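Local structure of polyketide Synthase III (Ectocarpus siliculosus, 4B0N) at residues Phe128-Val133 and Leu170-Leu174; Ser161-Phe165 and Gly190-Cys194; Cys220-Ser224 and Met365-Ser369; Gly246-Ala250 and Val370-Leu374. The protein probably acts as an acyltransferase of the chalcone/stilbene synthase family, a type III polyketide synthase linked to phlorotannin monomer biosynthesis in a brown alga. All coordinates share one frame; numbering follows the deposited sequence.

Contact 1: Phe128-Val133 and Leu170-Leu174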
# COMPACT_ATOMS: atom_id res chain seq x y z
N PHE A 128 1.94 -17.63 -1.57
CA PHE A 128 2.54 -16.54 -0.82
C PHE A 128 1.98 -16.51 0.60
O PHE A 128 2.74 -16.46 1.57
CB PHE A 128 2.30 -15.19 -1.51
CG PHE A 128 2.87 -14.02 -0.76
CD1 PHE A 128 2.13 -13.39 0.23
CD2 PHE A 128 4.15 -13.56 -1.04
CE1 PHE A 128 2.65 -12.32 0.94
CE2 PHE A 128 4.68 -12.49 -0.33
CZ PHE A 128 3.93 -11.86 0.66
N LYS A 129 0.65 -16.55 0.71
CA LYS A 129 -0.03 -16.57 2.00
C LYS A 129 0.41 -17.77 2.83
O LYS A 129 0.74 -17.63 4.00
CB LYS A 129 -1.55 -16.60 1.81
CG LYS A 129 -2.34 -16.54 3.11
CD LYS A 129 -3.83 -16.59 2.86
CE LYS A 129 -4.60 -16.85 4.15
NZ LYS A 129 -6.06 -16.93 3.90
N GLU A 130 0.42 -18.94 2.19
CA GLU A 130 0.74 -20.21 2.85
C GLU A 130 2.11 -20.20 3.54
O GLU A 130 2.29 -20.85 4.58
CB GLU A 130 0.69 -21.35 1.83
CG GLU A 130 0.74 -22.74 2.45
CD GLU A 130 1.35 -23.79 1.53
OE1 GLU A 130 1.07 -23.75 0.31
OE2 GLU A 130 2.09 -24.65 2.04
N LYS A 131 3.06 -19.46 2.98
CA LYS A 131 4.43 -19.48 3.47
C LYS A 131 4.83 -18.22 4.23
O LYS A 131 5.70 -18.28 5.10
CB LYS A 131 5.41 -19.73 2.31
CG LYS A 131 5.28 -21.10 1.64
CD LYS A 131 6.00 -22.18 2.43
CE LYS A 131 5.86 -23.54 1.76
NZ LYS A 131 6.69 -24.57 2.42
N ALA A 132 4.19 -17.10 3.91
CA ALA A 132 4.49 -15.82 4.57
C ALA A 132 3.95 -15.77 6.01
O ALA A 132 4.67 -15.34 6.91
CB ALA A 132 3.97 -14.65 3.76
N VAL A 133 2.71 -16.21 6.20
CA VAL A 133 2.05 -16.19 7.51
C VAL A 133 2.94 -16.71 8.65
O VAL A 133 3.11 -16.02 9.66
CB VAL A 133 0.67 -16.90 7.49
CG1 VAL A 133 0.14 -17.13 8.90
CG2 VAL A 133 -0.34 -16.09 6.70
N LEU A 170 -1.99 -10.11 5.20
CA LEU A 170 -1.13 -10.63 6.28
C LEU A 170 -1.32 -9.88 7.60
O LEU A 170 -1.15 -10.45 8.67
CB LEU A 170 0.35 -10.57 5.87
CG LEU A 170 0.83 -11.42 4.70
CD1 LEU A 170 2.24 -11.01 4.32
CD2 LEU A 170 0.78 -12.91 5.03
N ASP A 171 -1.68 -8.60 7.50
CA ASP A 171 -2.04 -7.79 8.66
C ASP A 171 -3.14 -8.46 9.48
O ASP A 171 -3.03 -8.55 10.71
CB ASP A 171 -2.46 -6.38 8.23
CG ASP A 171 -3.54 -6.38 7.14
OD1 ASP A 171 -3.79 -7.44 6.53
OD2 ASP A 171 -4.14 -5.31 6.90
N CYS A 172 -4.17 -8.96 8.80
CA CYS A 172 -5.26 -9.68 9.44
C CYS A 172 -4.80 -10.99 10.07
O CYS A 172 -5.39 -11.46 11.05
CB CYS A 172 -6.37 -9.97 8.43
SG CYS A 172 -7.39 -8.54 8.00
N GLU A 173 -3.76 -11.59 9.50
CA GLU A 173 -3.23 -12.85 10.00
C GLU A 173 -2.37 -12.64 11.25
O GLU A 173 -2.41 -13.45 12.18
CB GLU A 173 -2.43 -13.57 8.91
CG GLU A 173 -3.23 -13.90 7.65
CD GLU A 173 -4.32 -14.93 7.87
OE1 GLU A 173 -4.16 -15.82 8.73
OE2 GLU A 173 -5.35 -14.86 7.15
N LEU A 174 -1.63 -11.54 11.27
CA LEU A 174 -0.78 -11.17 12.41
C LEU A 174 -1.57 -10.79 13.66
O LEU A 174 -1.10 -10.99 14.78
CB LEU A 174 0.16 -10.03 12.04
CG LEU A 174 1.30 -10.36 11.07
CD1 LEU A 174 1.94 -9.07 10.60
CD2 LEU A 174 2.32 -11.29 11.72
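L170 and E173 of helix 170-177 pack against F128, K129, A132 and V133 of helix 121-146 in a partly buried helix-helix contact in the N-terminal half of the thiolase fold. Both helices lie on the same face of the five-stranded sheet: L170 also touches V221, and F128 touches L223, on strand 215-223. The short axes approach to 10.8 Å at 40°, so the space between them is bridged by side chains. L170 does most of this from the inner side. With CG anti to its carbonyl carbon (chi1 -64°), its fork reaches across: CD1 meets the edge of the F128 ring, 3.6 Å from CE1 and near the ring plane, while CD2 touches both A132 CB and V133 CG2, 3.8 Å from each. A132, one turn on from F128, holds its methyl over one face of that ring, offset toward the rim, so helix 121-146 offers L170 a compact apolar surface. An alanine in place of L170 would remove both methyl branches and would probably leave a gap between the F128 edge and V133. Farther out, the contact turns polar and partly exposed. E173 starts toward the opposing helix and bends at chi2 (-67°), laying its CG against V133 CG2 at 3.7 Å. The extended K129 side chain comes across it at about a right angle, and the two charges form a long salt bridge, K129 NZ to E173 OE2, at 3.9 Å.

Contact 2: Ser161-Phe165 and Gly190-Cys194. With ACD (arachidonic acid), chain D.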
# COMPACT_ATOMS: atom_id res chain seq x y z
N SER A 161 4.96 -5.33 0.92
CA SER A 161 5.29 -6.38 -0.05
C SER A 161 4.96 -5.98 -1.48
O SER A 161 3.94 -5.34 -1.73
CB SER A 161 4.59 -7.69 0.30
OG SER A 161 5.17 -8.77 -0.41
N SER A 162 5.83 -6.37 -2.40
CA SER A 162 5.60 -6.24 -3.84
C SER A 162 5.43 -7.62 -4.48
O SER A 162 5.23 -7.74 -5.69
CB SER A 162 6.75 -5.48 -4.50
OG SER A 162 6.83 -4.15 -4.04
N THR A 163 5.53 -8.66 -3.66
CA THR A 163 5.42 -10.04 -4.14
C THR A 163 4.17 -10.76 -3.63
O THR A 163 3.96 -11.94 -3.92
CB THR A 163 6.68 -10.87 -3.78
OG1 THR A 163 6.91 -10.78 -2.36
CG2 THR A 163 7.90 -10.36 -4.54
N GLY A 164 3.34 -10.05 -2.87
CA GLY A 164 2.13 -10.62 -2.30
C GLY A 164 0.99 -9.63 -2.15
O GLY A 164 1.17 -8.53 -1.65
N PHE A 165 -0.19 -10.05 -2.61
CA PHE A 165 -1.42 -9.27 -2.46
C PHE A 165 -2.52 -10.25 -2.09
O PHE A 165 -2.81 -11.18 -2.85
CB PHE A 165 -1.77 -8.51 -3.74
CG PHE A 165 -0.72 -7.54 -4.19
CD1 PHE A 165 -0.68 -6.25 -3.67
CD2 PHE A 165 0.24 -7.91 -5.12
CE1 PHE A 165 0.29 -5.35 -4.08
CE2 PHE A 165 1.22 -7.02 -5.53
CZ PHE A 165 1.24 -5.74 -5.01
N GLY A 190 1.93 -1.71 -0.93
CA GLY A 190 2.15 -2.69 -1.99
C GLY A 190 2.76 -2.15 -3.27
O GLY A 190 2.53 -0.99 -3.64
N PHE A 191 3.56 -2.99 -3.92
CA PHE A 191 4.11 -2.73 -5.26
C PHE A 191 4.96 -1.46 -5.34
O PHE A 191 4.97 -0.76 -6.37
CB PHE A 191 2.97 -2.70 -6.29
CG PHE A 191 3.21 -3.54 -7.52
CD1 PHE A 191 3.55 -4.89 -7.41
CD2 PHE A 191 3.07 -2.98 -8.78
CE1 PHE A 191 3.76 -5.66 -8.54
CE2 PHE A 191 3.27 -3.75 -9.92
CZ PHE A 191 3.62 -5.09 -9.80
N MET A 192 5.69 -1.16 -4.26
CA MET A 192 6.61 -0.02 -4.24
C MET A 192 8.08 -0.45 -4.37
O MET A 192 8.99 0.31 -4.05
CB MET A 192 6.41 0.84 -2.99
CG MET A 192 5.10 1.61 -2.97
SD MET A 192 5.13 3.09 -1.93
CE MET A 192 5.98 4.25 -3.01
N GLY A 193 8.28 -1.68 -4.84
CA GLY A 193 9.60 -2.18 -5.21
C GLY A 193 10.57 -2.47 -4.08
O GLY A 193 10.17 -2.86 -2.98
N CYS A 194 11.86 -2.26 -4.36
CA CYS A 194 12.95 -2.63 -3.47
C CYS A 194 13.26 -1.60 -2.38
O CYS A 194 14.13 -1.82 -1.54
CB CYS A 194 14.22 -2.88 -4.28
SG CYS A 194 14.33 -4.52 -5.04
C1 ACD D . 13.85 -4.25 -8.31
C2 ACD D . 12.38 -4.14 -7.99
C3 ACD D . 11.86 -5.48 -7.48
C4 ACD D . 10.42 -5.72 -7.93
C5 ACD D . 10.07 -7.18 -7.79
C6 ACD D . 8.87 -7.62 -8.15
C7 ACD D . 8.55 -9.09 -8.00
C8 ACD D . 9.02 -9.89 -9.18
C9 ACD D . 9.31 -11.18 -9.02
C10 ACD D . 9.77 -12.02 -10.19
C11 ACD D . 11.17 -12.53 -9.94
C12 ACD D . 11.45 -13.82 -10.11
C13 ACD D . 12.85 -14.32 -9.86
C14 ACD D . 12.84 -15.55 -8.98
C15 ACD D . 13.98 -16.03 -8.51
C16 ACD D . 14.01 -17.25 -7.63
C17 ACD D . 14.20 -18.49 -8.50
C18 ACD D . 15.59 -19.09 -8.36
C19 ACD D . 16.10 -19.55 -9.72
C20 ACD D . 17.35 -20.38 -9.59
O1 ACD D . 14.63 -3.36 -7.90
O HOH W 1 5.53 -2.60 -1.85
O HOH W 2 7.93 -4.19 -1.66
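S161 and G190 form a parallel bridge where strands 154-161 and 185-190 end, with F191 N donating to S161 O (3.2 Å, N-H...O 156°) and G190 CA adding a CA-H...O contact to the same oxygen. Beyond the bridge, S162 turns its OG, anti to the carbonyl carbon, toward the next loop, where it accepts from G193 N at 3.0 Å. A water joins the same hydroxyl to G193 O. The F165 and F191 rings meet obliquely, their planes at 60°, F191 CD1 coming in at the F165 edge, 3.4 Å from CZ, while F165 CE1 reaches G190 CA at 3.9 Å. A CB at this glycine would probably crowd the F165 ring. These are loops at the strand ends of the thiolase fold: C194, beside H331 and N364, sits just before helix 196-210, consistent with the nucleophilic cysteine of the Cys-His-Asn triad of type III synthases. Its SG is 3.1 Å from O1 of the bound arachidonic acid, and T163 CG2 touches C7 farther along the fatty acid at 3.7 Å. F165 also meets F165 of the second subunit, ring to ring.

Contact 3: Cys220-Ser224 and Met365-Ser369. With ACD (arachidonic acid), chain D.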
# COMPACT_ATOMS: atom_id res chain seq x y z
N CYS A 220 8.58 -5.88 6.58
CA CYS A 220 8.81 -6.16 5.17
C CYS A 220 8.89 -7.66 4.94
O CYS A 220 9.68 -8.36 5.58
CB CYS A 220 10.09 -5.49 4.68
SG CYS A 220 9.94 -3.69 4.64
N VAL A 221 8.06 -8.15 4.03
CA VAL A 221 8.03 -9.55 3.68
C VAL A 221 8.08 -9.67 2.18
O VAL A 221 7.43 -8.90 1.46
CB VAL A 221 6.79 -10.27 4.25
CG1 VAL A 221 5.50 -9.66 3.72
CG2 VAL A 221 6.84 -11.77 3.96
N GLU A 222 8.85 -10.63 1.69
CA GLU A 222 9.01 -10.82 0.27
C GLU A 222 9.28 -12.28 -0.08
O GLU A 222 10.10 -12.93 0.57
CB GLU A 222 10.14 -9.94 -0.25
CG GLU A 222 9.76 -9.18 -1.51
CD GLU A 222 8.87 -7.98 -1.23
OE1 GLU A 222 9.29 -7.07 -0.49
OE2 GLU A 222 7.75 -7.94 -1.78
N LEU A 223 8.57 -12.77 -1.09
CA LEU A 223 8.75 -14.13 -1.59
C LEU A 223 8.77 -14.12 -3.11
O LEU A 223 7.74 -14.37 -3.75
CB LEU A 223 7.63 -15.05 -1.09
CG LEU A 223 7.69 -15.68 0.30
CD1 LEU A 223 7.31 -14.69 1.39
CD2 LEU A 223 6.74 -16.86 0.33
N SER A 224 9.93 -13.84 -3.69
CA SER A 224 10.10 -13.88 -5.14
C SER A 224 10.23 -15.31 -5.70
O SER A 224 10.23 -15.51 -6.92
CB SER A 224 11.26 -12.99 -5.60
OG SER A 224 12.43 -13.19 -4.83
N MET A 365 16.52 -9.62 -1.62
CA MET A 365 15.21 -9.98 -1.08
C MET A 365 14.19 -8.87 -1.28
O MET A 365 13.09 -8.94 -0.73
CB MET A 365 15.32 -10.29 0.41
CG MET A 365 16.31 -11.38 0.78
SD MET A 365 16.93 -11.06 2.43
CE MET A 365 17.02 -12.74 3.05
N LEU A 366 14.55 -7.86 -2.06
CA LEU A 366 13.70 -6.68 -2.27
C LEU A 366 13.65 -5.79 -1.02
O LEU A 366 14.70 -5.30 -0.56
CB LEU A 366 12.28 -7.06 -2.74
CG LEU A 366 12.05 -7.72 -4.11
CD1 LEU A 366 12.45 -9.18 -4.13
CD2 LEU A 366 10.59 -7.58 -4.49
N SER A 367 12.46 -5.60 -0.46
CA SER A 367 12.22 -4.65 0.63
C SER A 367 13.08 -4.86 1.89
O SER A 367 13.71 -3.91 2.36
CB SER A 367 10.74 -4.61 1.02
OG SER A 367 9.91 -4.62 -0.12
N PRO A 368 13.11 -6.09 2.44
CA PRO A 368 13.85 -6.29 3.69
C PRO A 368 15.38 -6.18 3.57
O PRO A 368 16.06 -6.01 4.58
CB PRO A 368 13.45 -7.71 4.12
CG PRO A 368 13.08 -8.39 2.85
CD PRO A 368 12.43 -7.33 2.01
N SER A 369 15.90 -6.26 2.35
CA SER A 369 17.35 -6.29 2.12
C SER A 369 18.09 -5.17 2.84
O SER A 369 19.12 -5.40 3.47
CB SER A 369 17.67 -6.27 0.63
OG SER A 369 17.11 -7.40 -0.02
C1 ACD D . 13.85 -4.25 -8.31
C2 ACD D . 12.38 -4.14 -7.99
C3 ACD D . 11.86 -5.48 -7.48
C4 ACD D . 10.42 -5.72 -7.93
C5 ACD D . 10.07 -7.18 -7.79
C6 ACD D . 8.87 -7.62 -8.15
C7 ACD D . 8.55 -9.09 -8.00
C8 ACD D . 9.02 -9.89 -9.18
C9 ACD D . 9.31 -11.18 -9.02
C10 ACD D . 9.77 -12.02 -10.19
C11 ACD D . 11.17 -12.53 -9.94
C12 ACD D . 11.45 -13.82 -10.11
C13 ACD D . 12.85 -14.32 -9.86
C14 ACD D . 12.84 -15.55 -8.98
C15 ACD D . 13.98 -16.03 -8.51
C16 ACD D . 14.01 -17.25 -7.63
C17 ACD D . 14.20 -18.49 -8.50
C18 ACD D . 15.59 -19.09 -8.36
C19 ACD D . 16.10 -19.55 -9.72
C20 ACD D . 17.35 -20.38 -9.59
O1 ACD D . 14.63 -3.36 -7.90
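E222 leaves its strand with chi1 at -133° and bends at CG (chi2 77°), which turns its carboxylate toward S367, whose OG stands anti to its own carbonyl carbon. S367 OG then donates to E222 OE1 at 2.6 Å, arriving nearly in line with the C-O bond, and S367 N adds a weak bond to the same oxygen at 3.5 Å. The other oxygen, OE2, is hydrogen-bonded to S162 N, T163 OG1 and S161 OG, the last also bonded to V221 O, so both oxygens of this buried carboxylate are gripped. A type I turn from L366 to S369 presents the serine, just ahead of helix 369-385. In the thiolase fold this is where the N-terminal half, through strand 215-223, meets a loop of the C-terminal half, the loop that follows N364. An alanine in place of E222 would take away both oxygens and would probably leave S367 OG with little more than its weak bond to G193 O, and S162 N without this acceptor. Apolar packing flanks the carboxylate: L366 crosses E222 at about a right angle, its CD2 3.5 Å from E222 CG, and C220 CB rests 4.0 Å from P368 CD. Toward the lipid, L366 CD2 also meets C5 of arachidonic acid at 3.4 Å. S224, its OG bonded to A244 O, brings its carbonyl O to 3.3 Å from C14 of the same lipid.

Contact 4: Gly246-Ala250 and Val370-Leu374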
# COMPACT_ATOMS: atom_id res chain seq x y z
N GLY A 246 12.85 -13.36 1.76
CA GLY A 246 13.27 -12.85 3.07
C GLY A 246 12.24 -12.01 3.80
O GLY A 246 11.28 -11.52 3.20
N CYS A 247 12.45 -11.83 5.10
CA CYS A 247 11.58 -11.02 5.93
C CYS A 247 12.34 -10.31 7.06
O CYS A 247 13.25 -10.87 7.67
CB CYS A 247 10.44 -11.86 6.52
SG CYS A 247 9.36 -10.98 7.68
N ALA A 248 11.95 -9.06 7.31
CA ALA A 248 12.54 -8.26 8.38
C ALA A 248 11.49 -7.34 8.99
O ALA A 248 10.64 -6.80 8.28
CB ALA A 248 13.71 -7.45 7.85
N ALA A 249 11.55 -7.18 10.30
CA ALA A 249 10.59 -6.35 11.02
C ALA A 249 11.28 -5.35 11.94
O ALA A 249 12.42 -5.56 12.37
CB ALA A 249 9.62 -7.21 11.80
N ALA A 250 10.58 -4.25 12.23
CA ALA A 250 11.10 -3.21 13.10
C ALA A 250 9.99 -2.60 13.94
O ALA A 250 8.92 -2.27 13.42
CB ALA A 250 11.80 -2.13 12.28
N VAL A 370 17.53 -3.96 2.76
CA VAL A 370 18.06 -2.78 3.44
C VAL A 370 18.10 -2.98 4.96
O VAL A 370 19.06 -2.58 5.62
CB VAL A 370 17.23 -1.51 3.12
CG1 VAL A 370 17.99 -0.24 3.47
CG2 VAL A 370 16.83 -1.48 1.65
N MET A 371 17.06 -3.61 5.50
CA MET A 371 16.95 -3.92 6.93
C MET A 371 17.99 -4.96 7.36
O MET A 371 18.45 -4.94 8.50
CB MET A 371 15.56 -4.45 7.28
CG MET A 371 14.39 -3.83 6.53
SD MET A 371 13.35 -2.76 7.54
CE MET A 371 12.45 -3.95 8.53
N PHE A 372 18.34 -5.87 6.46
CA PHE A 372 19.36 -6.87 6.73
C PHE A 372 20.74 -6.21 6.89
O PHE A 372 21.46 -6.50 7.84
CB PHE A 372 19.39 -7.95 5.64
CG PHE A 372 18.38 -9.05 5.85
CD1 PHE A 372 17.03 -8.84 5.62
CD2 PHE A 372 18.80 -10.32 6.24
CE1 PHE A 372 16.11 -9.86 5.81
CE2 PHE A 372 17.89 -11.34 6.42
CZ PHE A 372 16.54 -11.11 6.21
N VAL A 373 21.08 -5.33 5.95
CA VAL A 373 22.33 -4.55 6.01
C VAL A 373 22.33 -3.70 7.27
O VAL A 373 23.29 -3.70 8.03
CB VAL A 373 22.50 -3.63 4.78
CG1 VAL A 373 23.81 -2.87 4.85
CG2 VAL A 373 22.43 -4.43 3.48
N LEU A 374 21.23 -2.98 7.48
CA LEU A 374 21.04 -2.14 8.65
C LEU A 374 21.21 -2.95 9.93
O LEU A 374 21.89 -2.51 10.86
CB LEU A 374 19.65 -1.48 8.59
CG LEU A 374 19.24 -0.26 9.42
CD1 LEU A 374 18.57 -0.68 10.72
CD2 LEU A 374 20.39 0.72 9.67
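Helix-on-sheet packing in the core of the layered thiolase fold brings M371 and F372 of helix 369-385 onto A248, A250 and the backbone of strand 245-255. Strand and helix segments approach to 8.5 Å at 64°, a close seat made possible by the small residues on this face of the strand: G246, A248 and A250 alternate there. A248 is the central point. Its CB meets M371 CB at 3.6 Å, and from that root the methionine runs on along the strand toward A250. M371 CG is anti to its carbonyl carbon, and the chain bends at chi2 (-109°) and again at chi3 (-74°), which lays the terminal methyl on the strand backbone: M371 CE lies 3.4 Å from A248 O and reaches on to A250 CB at 4.2 Å. F372 works toward the beginning of the strand segment. Although its CB does not aim straight at the strand, its ring swings in, so that CE1 comes to 3.6 Å from C247 O and 4.0 Å from A248 CB. G246 has no side chain on the face where this ring lies. All the touching residues are buried, and the apolar side chains of the helix pack on two backbone carbonyl oxygens as well as on methyls. On the other face of the strand, C247 and A249 send their side chains to L135, V139 and A143 of helix 121-146. On the helix side, M371 also packs on A197 and F201 of helix 196-210, while F372 touches V358 of helix 353-362 and meets the Y362 ring edge-to-face.

How the contacts relate
From the N terminus, contact 1 begins on helix 121-146 and contact 2 opens at the end of strand 154-161 before contact 1 closes on helix 170-177, so the two cross; contact 2 then closes after strand 185-190. Contacts 3 and 4 follow in series and cross each other in the same way: strands 215-223 and 245-255 come first, then 365-369 and 370-374 close loops of 140 and 119 residues. The first pair stays within the N-terminal half; the second ties it to the C-terminal half. F128 of contact 1 packs on S161 and T163, E222 joins contacts 2 and 3, and neighbouring strands join 3 to 4.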